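Local atomic coordinates of wsv230 (Shrimp white spot syndrome virus, PDB entry 2GJ2), a protein that is a nonstructural protein of the virus that has a ferredoxin fold and binds cadmium ions at specific metal sites, its wider role being unsettled. Residues T6-A11 with T55-G60. Residues are numbered along the deposited sequence; the frame is centred on the assembly and turned at random.
Sequences TFQTDA and TFVLNG
Two short antiparallel strands, 7-9 and 56-58, pair here into a small two-stranded sheet that accompanies the four-stranded antiparallel sheet of the ferredoxin fold. Strand 7-9 leads into strand 13-16 of the main sheet, and strand 56-58 lies in the chain between strand 45-50 and helix 62-69. The strand axes lie 5.0 Å apart. Phe7 with Leu58 and Thr9 with Phe56 are hydrogen-bonded pairs, each closed by two backbone bonds, while Gln8 and Val57 between them form a non-hydrogen-bonded pair. The straightest bond runs from Phe7 N to Leu58 O, 3.0 Å with 174° at the hydrogen; a CA-H...O contact from Gln8 CA to Phe56 O, 3.3 Å, gives that carbonyl a second approach beside its bond from Thr9 N.

Phe7, Thr9, Phe56 and Leu58 lie on one face. Both phenylalanines hold CG anti to the backbone N, and their side chains cross at about a right angle, CD2 of Phe56 meeting the edge of the Phe7 ring at CE2, 3.8 Å away. Leu58 runs alongside Phe7 and brings CD1 to 4.0 Å from CD2 of that ring, whereas the CG2 methyl of Thr9 rests against CB of Phe56. Over this face Phe13 and Phe30 meet the Phe56 ring, while Leu58 touches Leu65 and Phe7 touches Ile76, which ties the pair to helix 62-69 and strand 75-78.

Beyond the last paired residues, the backbone O of Asp10 accepts a hydrogen bond from NE2 of Gln52 of the second subunit. The CB of Asp10 points away from 55-60, but with CG anti to the carbonyl carbon (chi1 -76°) the carboxylate comes back alongside the Thr55 side chain, and Thr55 OG1 donates to Asp10 OD1 from above the carboxylate plane over a very short 2.5 Å.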
# COMPACT_ATOMS: atom_id res chain seq x y z
N THR A 6 -22.31 -6.81 10.41
CA THR A 6 -21.56 -5.98 9.47
C THR A 6 -20.14 -5.80 9.99
O THR A 6 -19.93 -5.49 11.17
CB THR A 6 -22.20 -4.58 9.29
OG1 THR A 6 -23.43 -4.70 8.57
CG2 THR A 6 -21.26 -3.64 8.53
N PHE A 7 -19.17 -6.03 9.11
CA PHE A 7 -17.75 -5.87 9.45
C PHE A 7 -17.20 -4.62 8.79
O PHE A 7 -17.46 -4.37 7.60
CB PHE A 7 -16.92 -7.07 8.99
CG PHE A 7 -15.42 -6.84 9.11
CD1 PHE A 7 -14.78 -6.97 10.34
CD2 PHE A 7 -14.68 -6.44 8.01
CE1 PHE A 7 -13.42 -6.70 10.47
CE2 PHE A 7 -13.32 -6.16 8.13
CZ PHE A 7 -12.69 -6.29 9.38
N GLN A 8 -16.44 -3.84 9.55
CA GLN A 8 -15.84 -2.63 9.02
C GLN A 8 -14.50 -2.29 9.65
O GLN A 8 -14.31 -2.37 10.88
CB GLN A 8 -16.77 -1.43 9.21
CG GLN A 8 -17.90 -1.35 8.20
CD GLN A 8 -18.60 -0.00 8.21
OE1 GLN A 8 -19.53 0.23 7.44
NE2 GLN A 8 -18.14 0.90 9.08
N THR A 9 -13.57 -1.89 8.78
CA THR A 9 -12.24 -1.49 9.19
C THR A 9 -11.80 -0.34 8.30
O THR A 9 -12.03 -0.35 7.10
CB THR A 9 -11.23 -2.65 9.06
OG1 THR A 9 -9.92 -2.21 9.43
CG2 THR A 9 -11.21 -3.18 7.63
N ASP A 10 -11.19 0.67 8.91
CA ASP A 10 -10.69 1.81 8.18
C ASP A 10 -9.21 1.59 7.91
O ASP A 10 -8.59 2.33 7.14
CB ASP A 10 -10.86 3.08 9.00
CG ASP A 10 -12.28 3.57 9.03
OD1 ASP A 10 -12.75 4.05 7.98
OD2 ASP A 10 -12.92 3.47 10.09
N ALA A 11 -8.65 0.57 8.55
CA ALA A 11 -7.24 0.29 8.39
C ALA A 11 -6.93 -0.97 7.55
O ALA A 11 -7.81 -1.80 7.28
CB ALA A 11 -6.61 0.16 9.73
N THR A 55 -13.15 3.06 3.52
CA THR A 55 -13.64 2.16 4.55
C THR A 55 -14.00 0.82 3.89
O THR A 55 -14.73 0.78 2.90
CB THR A 55 -14.91 2.76 5.24
OG1 THR A 55 -14.51 3.65 6.29
CG2 THR A 55 -15.78 1.67 5.81
N PHE A 56 -13.45 -0.27 4.42
CA PHE A 56 -13.75 -1.59 3.88
C PHE A 56 -14.98 -2.13 4.61
O PHE A 56 -14.97 -2.23 5.84
CB PHE A 56 -12.59 -2.54 4.09
CG PHE A 56 -12.86 -3.92 3.61
CD1 PHE A 56 -12.78 -4.22 2.25
CD2 PHE A 56 -13.26 -4.92 4.51
CE1 PHE A 56 -13.09 -5.50 1.79
CE2 PHE A 56 -13.57 -6.21 4.06
CZ PHE A 56 -13.48 -6.51 2.70
N VAL A 57 -16.03 -2.48 3.85
CA VAL A 57 -17.29 -2.97 4.42
C VAL A 57 -17.84 -4.26 3.83
O VAL A 57 -18.05 -4.36 2.62
CB VAL A 57 -18.42 -1.92 4.28
CG1 VAL A 57 -18.16 -0.72 5.14
CG2 VAL A 57 -18.54 -1.49 2.83
N LEU A 58 -18.09 -5.24 4.70
CA LEU A 58 -18.67 -6.54 4.34
C LEU A 58 -20.00 -6.57 5.10
O LEU A 58 -20.02 -6.72 6.32
CB LEU A 58 -17.79 -7.69 4.84
CG LEU A 58 -16.46 -8.00 4.15
CD1 LEU A 58 -15.64 -8.93 5.03
CD2 LEU A 58 -16.70 -8.63 2.79
N ASN A 59 -21.09 -6.42 4.37
CA ASN A 59 -22.40 -6.42 5.00
C ASN A 59 -22.68 -7.72 5.75
O ASN A 59 -23.35 -7.72 6.78
CB ASN A 59 -23.49 -6.14 3.96
CG ASN A 59 -23.44 -4.72 3.41
OD1 ASN A 59 -22.86 -4.47 2.34
ND2 ASN A 59 -24.02 -3.77 4.15
N GLY A 60 -22.15 -8.82 5.23
CA GLY A 60 -22.37 -10.12 5.85
C GLY A 60 -21.47 -10.48 7.01
O GLY A 60 -21.71 -11.47 7.71